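Local coordinates for aerolysin-like protein (Bombina maxima, PDB 6LH8) that is an aerolysin-family pore-forming protein or a close paralog of one, probably acting on or regulating endolysosomal membranes in toad cells, at residues Met1-Ile13 with Pro61-Arg73. Numbering follows the deposited sequence.
Sequences MSASVTVLWDKEI and PIGTEIQLEPKHR
W9 lies between two aliphatic groups. K71 CG sits 3.4 Å from the centroid of the six-membered ring, almost exactly on its normal, a CH-pi contact that suits a long methylene chain. On the opposite face rests V7 CG1. A bend about the lysine CG-CD bond (chi3 -51°), made while the chain still lies over the indole, carries its ammonium to E12, whose extended side chain comes from the opposite direction. K71 NZ lies 3.1 Å from E12 OE1 in a salt bridge, approaching from above the carboxylate plane, with a weaker bond to OE2. A water in the plane of the indole accepts from W9 NE1 and donates to E69 O.

Farther toward the N-terminus, compact branched side chains fill the gap between the backbones. V5 CG2 touches I66 CG2 at 3.8 Å, while V7 CG2 packs on L68 CD2 at 4.0 Å; I52 and Y139 also pack on L68. Here the strands have splayed apart, and a water fills in for direct pairing by joining A3 O, E65 O and Q67 N.

The direct pairing comes earlier, around S2 and E65. E65 N donates to M1 O at 2.8 Å and A3 N to E65 O at 3.0 Å, both nearly straight. P61 to T64 form the type II turn that leads into strand 65-68; G63 takes its left-handed position, where a side chain would jam against the preceding carbonyl. T64 OG1 reinforces the turn by donating to P61 O at 2.7 Å, beside the bond from T64 N.

Strands 4-7 and 65-68 run 40° apart, each hydrogen-bonded to a different neighbour, 110-130 and 81-84. One parallel-type bridge, S2 with E65, and the side-chain contacts beyond it join the two sheets at one end of this elongated, aerolysin-like beta fold.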
# COMPACT_ATOMS: atom_id res chain seq x y z
N MET A 1 15.59 22.16 13.59
CA MET A 1 15.70 21.21 12.48
C MET A 1 14.52 20.24 12.43
O MET A 1 14.53 19.29 11.65
CB MET A 1 17.00 20.41 12.58
CG MET A 1 18.26 21.26 12.57
SD MET A 1 19.67 20.34 11.94
CE MET A 1 19.23 20.18 10.21
N SER A 2 13.51 20.48 13.26
CA SER A 2 12.29 19.68 13.26
C SER A 2 11.13 20.56 12.82
O SER A 2 10.83 21.57 13.47
CB SER A 2 12.02 19.08 14.65
OG SER A 2 11.05 18.04 14.58
N ALA A 3 10.48 20.19 11.72
CA ALA A 3 9.45 21.06 11.18
C ALA A 3 8.12 20.85 11.89
O ALA A 3 7.83 19.78 12.44
CB ALA A 3 9.28 20.79 9.69
N SER A 4 7.30 21.91 11.89
CA SER A 4 5.87 21.74 12.16
C SER A 4 5.21 21.22 10.89
O SER A 4 5.50 21.70 9.80
CB SER A 4 5.23 23.06 12.57
OG SER A 4 5.76 23.56 13.77
N VAL A 5 4.32 20.24 11.03
CA VAL A 5 3.78 19.53 9.87
C VAL A 5 2.26 19.46 9.98
O VAL A 5 1.73 19.09 11.03
CB VAL A 5 4.36 18.11 9.75
CG1 VAL A 5 3.77 17.41 8.54
CG2 VAL A 5 5.87 18.15 9.66
N THR A 6 1.56 19.79 8.89
CA THR A 6 0.11 19.58 8.80
C THR A 6 -0.22 19.08 7.40
O THR A 6 0.04 19.78 6.42
CB THR A 6 -0.65 20.88 9.07
OG1 THR A 6 -0.41 21.32 10.41
CG2 THR A 6 -2.15 20.67 8.86
N VAL A 7 -0.78 17.88 7.30
CA VAL A 7 -1.17 17.34 6.00
C VAL A 7 -2.58 17.83 5.68
O VAL A 7 -3.47 17.77 6.54
CB VAL A 7 -1.11 15.80 5.98
CG1 VAL A 7 -1.49 15.28 4.59
CG2 VAL A 7 0.28 15.32 6.35
N LEU A 8 -2.78 18.33 4.45
CA LEU A 8 -4.09 18.83 4.01
C LEU A 8 -4.85 17.68 3.34
O LEU A 8 -4.98 17.60 2.12
CB LEU A 8 -3.94 20.02 3.08
CG LEU A 8 -2.98 21.14 3.52
CD1 LEU A 8 -3.04 22.33 2.58
CD2 LEU A 8 -3.27 21.59 4.97
N TRP A 9 -5.38 16.80 4.19
CA TRP A 9 -6.05 15.60 3.69
C TRP A 9 -7.29 15.94 2.87
O TRP A 9 -7.66 15.18 1.97
CB TRP A 9 -6.43 14.70 4.86
CG TRP A 9 -5.27 14.11 5.61
CD1 TRP A 9 -4.97 14.29 6.93
CD2 TRP A 9 -4.27 13.21 5.09
NE1 TRP A 9 -3.84 13.58 7.27
CE2 TRP A 9 -3.40 12.90 6.16
CE3 TRP A 9 -4.03 12.66 3.83
CZ2 TRP A 9 -2.30 12.06 6.00
CZ3 TRP A 9 -2.94 11.81 3.68
CH2 TRP A 9 -2.09 11.52 4.76
N ASP A 10 -7.94 17.08 3.15
CA ASP A 10 -9.11 17.41 2.34
C ASP A 10 -8.73 17.80 0.92
O ASP A 10 -9.63 17.90 0.07
CB ASP A 10 -9.94 18.53 2.99
CG ASP A 10 -9.22 19.87 3.03
OD1 ASP A 10 -7.99 19.89 3.25
OD2 ASP A 10 -9.90 20.90 2.88
N LYS A 11 -7.45 18.02 0.64
CA LYS A 11 -6.96 18.32 -0.70
C LYS A 11 -6.36 17.09 -1.39
O LYS A 11 -5.68 17.25 -2.42
CB LYS A 11 -5.92 19.44 -0.64
CG LYS A 11 -6.48 20.80 -0.24
CD LYS A 11 -7.46 21.30 -1.29
CE LYS A 11 -8.02 22.68 -0.95
NZ LYS A 11 -9.24 23.01 -1.77
N GLU A 12 -6.61 15.89 -0.86
CA GLU A 12 -6.03 14.67 -1.40
C GLU A 12 -6.46 14.43 -2.84
O GLU A 12 -7.62 14.63 -3.20
CB GLU A 12 -6.45 13.48 -0.53
CG GLU A 12 -5.96 12.13 -1.05
CD GLU A 12 -6.18 11.01 -0.06
OE1 GLU A 12 -5.45 10.96 0.95
OE2 GLU A 12 -7.07 10.18 -0.31
N ILE A 13 -5.51 13.98 -3.66
CA ILE A 13 -5.73 13.66 -5.07
C ILE A 13 -5.79 12.15 -5.21
O ILE A 13 -4.95 11.43 -4.65
CB ILE A 13 -4.61 14.24 -5.97
CG1 ILE A 13 -4.62 15.77 -5.91
CG2 ILE A 13 -4.74 13.71 -7.42
CD1 ILE A 13 -3.32 16.40 -6.51
N PRO A 61 15.81 23.61 4.84
CA PRO A 61 17.21 23.18 4.94
C PRO A 61 17.36 21.68 4.80
O PRO A 61 16.55 20.90 5.31
CB PRO A 61 17.62 23.64 6.35
CG PRO A 61 16.62 24.69 6.73
CD PRO A 61 15.34 24.28 6.06
N ILE A 62 18.41 21.26 4.09
CA ILE A 62 18.74 19.85 4.06
C ILE A 62 19.01 19.35 5.47
O ILE A 62 19.67 20.02 6.28
CB ILE A 62 19.94 19.62 3.12
CG1 ILE A 62 19.49 19.82 1.67
CG2 ILE A 62 20.50 18.21 3.31
CD1 ILE A 62 20.54 19.49 0.64
N GLY A 63 18.45 18.18 5.80
CA GLY A 63 18.51 17.62 7.13
C GLY A 63 17.28 17.86 7.98
O GLY A 63 17.16 17.27 9.06
N THR A 64 16.37 18.73 7.53
CA THR A 64 15.13 18.99 8.27
C THR A 64 14.33 17.71 8.42
O THR A 64 14.13 16.97 7.45
CB THR A 64 14.29 20.04 7.54
OG1 THR A 64 15.01 21.27 7.47
CG2 THR A 64 12.98 20.29 8.28
N GLU A 65 13.86 17.44 9.64
CA GLU A 65 13.06 16.25 9.89
C GLU A 65 11.58 16.60 9.74
O GLU A 65 11.13 17.65 10.20
CB GLU A 65 13.35 15.68 11.28
CG GLU A 65 14.72 15.00 11.37
CD GLU A 65 14.86 14.09 12.58
OE1 GLU A 65 13.98 14.12 13.46
OE2 GLU A 65 15.87 13.35 12.66
N ILE A 66 10.84 15.70 9.10
CA ILE A 66 9.44 15.92 8.76
C ILE A 66 8.68 14.69 9.21
O ILE A 66 8.75 13.63 8.57
CB ILE A 66 9.23 16.17 7.26
CG1 ILE A 66 10.04 17.39 6.80
CG2 ILE A 66 7.75 16.31 6.93
CD1 ILE A 66 10.36 17.38 5.30
N GLN A 67 7.96 14.81 10.33
CA GLN A 67 7.16 13.73 10.89
C GLN A 67 5.71 13.87 10.46
O GLN A 67 5.11 14.93 10.67
CB GLN A 67 7.23 13.72 12.42
CG GLN A 67 8.52 13.19 12.98
CD GLN A 67 8.41 12.86 14.46
OE1 GLN A 67 9.37 12.41 15.07
NE2 GLN A 67 7.24 13.09 15.03
N LEU A 68 5.14 12.81 9.91
CA LEU A 68 3.71 12.84 9.62
C LEU A 68 3.10 11.48 9.90
O LEU A 68 3.78 10.46 9.99
CB LEU A 68 3.40 13.30 8.19
CG LEU A 68 3.86 12.57 6.93
CD1 LEU A 68 2.99 11.36 6.62
CD2 LEU A 68 3.81 13.56 5.77
N GLU A 69 1.77 11.50 10.05
CA GLU A 69 0.98 10.31 10.34
C GLU A 69 0.07 10.00 9.16
O GLU A 69 -0.94 10.69 8.95
CB GLU A 69 0.16 10.53 11.61
CG GLU A 69 1.02 10.84 12.81
CD GLU A 69 0.21 11.01 14.07
OE1 GLU A 69 -0.51 10.06 14.44
OE2 GLU A 69 0.29 12.10 14.67
N PRO A 70 0.41 9.01 8.34
CA PRO A 70 -0.41 8.71 7.16
C PRO A 70 -1.79 8.20 7.56
O PRO A 70 -2.04 7.81 8.70
CB PRO A 70 0.38 7.60 6.45
CG PRO A 70 1.76 7.69 7.00
CD PRO A 70 1.61 8.17 8.41
N LYS A 71 -2.70 8.22 6.58
CA LYS A 71 -4.02 7.62 6.74
C LYS A 71 -3.97 6.10 6.61
O LYS A 71 -4.64 5.39 7.37
CB LYS A 71 -5.01 8.18 5.72
CG LYS A 71 -5.18 9.69 5.73
CD LYS A 71 -6.52 10.12 5.11
CE LYS A 71 -6.75 9.50 3.74
NZ LYS A 71 -7.77 10.26 2.94
N HIS A 72 -3.21 5.59 5.64
CA HIS A 72 -3.19 4.17 5.31
C HIS A 72 -1.94 3.52 5.89
O HIS A 72 -0.83 3.88 5.51
CB HIS A 72 -3.24 3.97 3.80
CG HIS A 72 -4.36 4.70 3.14
ND1 HIS A 72 -5.68 4.41 3.39
CD2 HIS A 72 -4.37 5.72 2.25
CE1 HIS A 72 -6.46 5.22 2.69
NE2 HIS A 72 -5.68 6.03 1.99
N ARG A 73 -2.13 2.54 6.78
CA ARG A 73 -1.02 1.90 7.48
C ARG A 73 -1.21 0.39 7.47
O ARG A 73 -2.29 -0.12 7.16
CB ARG A 73 -0.89 2.40 8.93
CG ARG A 73 -0.84 3.91 9.10
CD ARG A 73 0.45 4.49 8.56
NE ARG A 73 1.64 3.83 9.10
CZ ARG A 73 2.27 4.21 10.21
NH1 ARG A 73 1.81 5.24 10.91
NH2 ARG A 73 3.35 3.56 10.61
O HOH W 1 8.51 17.06 11.97
O HOH W 2 -2.28 13.12 9.69
O HOH W 3 -9.17 12.77 2.51
O HOH W 4 -6.91 7.77 0.49